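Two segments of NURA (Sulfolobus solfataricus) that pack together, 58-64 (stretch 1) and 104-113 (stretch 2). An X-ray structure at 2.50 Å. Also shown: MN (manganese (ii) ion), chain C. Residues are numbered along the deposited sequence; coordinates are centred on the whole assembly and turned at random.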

# COMPACT_ATOMS: atom_id res chain seq x y z
N ASP A 58 1.38 18.58 10.08
CA ASP A 58 1.09 17.28 9.48
C ASP A 58 0.58 17.39 8.07
O ASP A 58 0.19 18.51 7.61
CB ASP A 58 0.07 16.52 10.32
CG ASP A 58 0.24 15.01 10.20
OD1 ASP A 58 0.85 14.52 9.25
OD2 ASP A 58 -0.18 14.29 11.11
N GLY A 59 0.47 16.24 7.40
CA GLY A 59 0.02 16.21 6.02
C GLY A 59 -0.89 15.07 5.67
O GLY A 59 -0.94 14.05 6.38
N GLY A 60 -1.61 15.25 4.56
CA GLY A 60 -2.60 14.29 4.07
C GLY A 60 -2.50 14.22 2.57
O GLY A 60 -2.09 15.20 1.95
N SER A 61 -2.89 13.08 2.00
CA SER A 61 -2.76 12.85 0.58
C SER A 61 -3.54 11.63 0.13
O SER A 61 -3.87 10.78 0.92
CB SER A 61 -1.30 12.56 0.22
OG SER A 61 -1.06 11.17 0.44
N PHE A 62 -3.79 11.55 -1.18
CA PHE A 62 -4.37 10.38 -1.76
C PHE A 62 -4.22 10.47 -3.26
O PHE A 62 -4.03 11.55 -3.81
CB PHE A 62 -5.85 10.21 -1.36
CG PHE A 62 -6.81 10.87 -2.28
CD1 PHE A 62 -7.06 12.24 -2.16
CD2 PHE A 62 -7.44 10.14 -3.29
CE1 PHE A 62 -7.95 12.88 -3.04
CE2 PHE A 62 -8.33 10.76 -4.19
CZ PHE A 62 -8.57 12.14 -4.07
N GLY A 63 -4.31 9.32 -3.90
CA GLY A 63 -4.30 9.24 -5.35
C GLY A 63 -5.11 8.07 -5.81
O GLY A 63 -4.97 6.99 -5.26
N ARG A 64 -5.99 8.30 -6.78
CA ARG A 64 -6.85 7.25 -7.28
C ARG A 64 -6.54 6.95 -8.76
O ARG A 64 -6.63 7.83 -9.61
CB ARG A 64 -8.33 7.60 -7.10
CG ARG A 64 -9.20 6.38 -7.27
CD ARG A 64 -10.69 6.64 -7.16
NE ARG A 64 -11.45 5.49 -7.69
CZ ARG A 64 -12.37 5.53 -8.67
NH1 ARG A 64 -12.72 6.67 -9.27
NH2 ARG A 64 -12.97 4.40 -9.06
MN MN C . 1.46 12.29 8.60
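Stretch 2 104-113: AQERISLLME

Stretch 2 is a regular α-helix from Ala104 to Glu113, held by i to i+4 backbone hydrogen bonds such as Met112 N to Ile108 O at 3.0 Å, and it continues past the stretch. It lies along the extended strand 58-64 and runs nearly antiparallel to it, at a crossing angle of 156°, with the axes 8.2 Å apart at closest approach. In this arrangement the CA atoms of Gly59 and Met112 are 6.2 Å apart, and those of Gly63 and Gln105 6.6 Å.

Met112, a selenomethionine, gives up the most surface. Its CA-to-CB bond points toward the strand, and with chi1 and chi2 both t and chi3 p, the selenium settles against the backbone: SE is 3.5 Å from Gly59 C and 3.4 Å from Gly60 N. Gly59 is what makes room, since a CB there would point toward the helix and come within 2.9 Å of Met112 CG, a clash.

One turn back, the CA-to-CB bond of Ile108 also points toward the strand, its side chain m,t. Its CD1 rests 3.7 Å from Gly63 CA, and a CB on Gly63 would fall 2.3 Å from that same CD1. At both glycines whose CB would point toward the helix, a helix side chain packs too close to leave room for one.

Between them, Ser61 supplies the one strand side chain within 4.5 Å of the helix and is the most covered residue of stretch 1. Its CB touches both helix residues, 3.7 Å from Met112 SE and 3.8 Å from Ile108 CG2. The pattern is strand alternation, 59, 61 and 63, read against helix positions four apart.

One hydrogen bond joins the two stretches. Gln105 leaves the helix sideways, but its end turns in, and NE2 donates a nearly straight hydrogen bond to Gly63 O at 3.2 Å.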

# COMPACT_ATOMS: atom_id res chain seq x y z
N ALA A 104 3.87 6.10 -8.47
CA ALA A 104 2.89 7.19 -8.34
C ALA A 104 2.41 7.41 -6.89
O ALA A 104 2.35 8.56 -6.43
CB ALA A 104 1.71 6.92 -9.24
N GLN A 105 2.09 6.34 -6.18
CA GLN A 105 1.73 6.50 -4.76
C GLN A 105 2.88 7.06 -3.92
O GLN A 105 2.66 7.78 -2.96
CB GLN A 105 1.23 5.18 -4.15
CG GLN A 105 -0.06 4.65 -4.81
CD GLN A 105 -1.25 5.53 -4.55
OE1 GLN A 105 -1.36 6.17 -3.50
NE2 GLN A 105 -2.15 5.57 -5.50
N GLU A 106 4.10 6.71 -4.28
CA GLU A 106 5.25 7.15 -3.53
C GLU A 106 5.55 8.63 -3.86
O GLU A 106 5.78 9.46 -2.95
CB GLU A 106 6.44 6.24 -3.83
CG GLU A 106 7.40 6.17 -2.65
CD GLU A 106 8.81 5.77 -3.02
OE1 GLU A 106 8.99 5.03 -4.02
OE2 GLU A 106 9.74 6.22 -2.28
N ARG A 107 5.49 8.99 -5.14
CA ARG A 107 5.66 10.39 -5.49
C ARG A 107 4.62 11.24 -4.78
O ARG A 107 4.93 12.35 -4.35
CB ARG A 107 5.58 10.64 -7.00
CG ARG A 107 6.46 9.72 -7.81
CD ARG A 107 6.83 10.25 -9.17
NE ARG A 107 5.71 10.40 -10.08
CZ ARG A 107 5.07 9.40 -10.66
NH1 ARG A 107 5.42 8.14 -10.39
NH2 ARG A 107 4.06 9.67 -11.47
N ILE A 108 3.38 10.76 -4.69
CA ILE A 108 2.34 11.57 -4.09
C ILE A 108 2.74 11.83 -2.64
O ILE A 108 2.67 12.96 -2.17
CB ILE A 108 0.96 10.91 -4.10
CG1 ILE A 108 0.38 10.89 -5.51
CG2 ILE A 108 -0.00 11.66 -3.19
CD1 ILE A 108 -0.69 9.80 -5.72
N SER A 109 3.17 10.78 -1.95
CA SER A 109 3.49 10.94 -0.55
C SER A 109 4.72 11.81 -0.34
O SER A 109 4.77 12.58 0.60
CB SER A 109 3.61 9.59 0.17
OG SER A 109 4.38 8.68 -0.56
N LEU A 110 5.72 11.69 -1.22
CA LEU A 110 6.93 12.49 -1.11
C LEU A 110 6.59 13.95 -1.38
O LEU A 110 7.17 14.86 -0.79
CB LEU A 110 8.00 12.02 -2.10
CG LEU A 110 8.66 10.71 -1.67
CD1 LEU A 110 9.43 10.05 -2.82
CD2 LEU A 110 9.55 10.91 -0.50
N LEU A 111 5.67 14.18 -2.30
CA LEU A 111 5.17 15.52 -2.55
C LEU A 111 4.49 16.08 -1.30
O LEU A 111 4.72 17.23 -0.92
CB LEU A 111 4.24 15.48 -3.73
CG LEU A 111 3.54 16.75 -4.19
CD1 LEU A 111 4.44 17.98 -4.17
CD2 LEU A 111 2.99 16.47 -5.60
N MSE A 112 3.71 15.25 -0.62
CA MSE A 112 3.08 15.65 0.63
C MSE A 112 4.16 16.00 1.66
O MSE A 112 4.09 17.05 2.27
CB MSE A 112 2.14 14.56 1.12
CG MSE A 112 1.44 14.85 2.46
SE MSE A 112 0.75 13.18 3.28
CE MSE A 112 2.49 12.26 3.30
N GLU A 113 5.16 15.14 1.82
CA GLU A 113 6.23 15.39 2.77
C GLU A 113 6.95 16.74 2.47
O GLU A 113 7.17 17.55 3.36
CB GLU A 113 7.17 14.16 2.81
CG GLU A 113 6.68 13.05 3.90
CD GLU A 113 6.54 11.56 3.37
OE1 GLU A 113 7.12 11.22 2.30
OE2 GLU A 113 5.87 10.72 4.06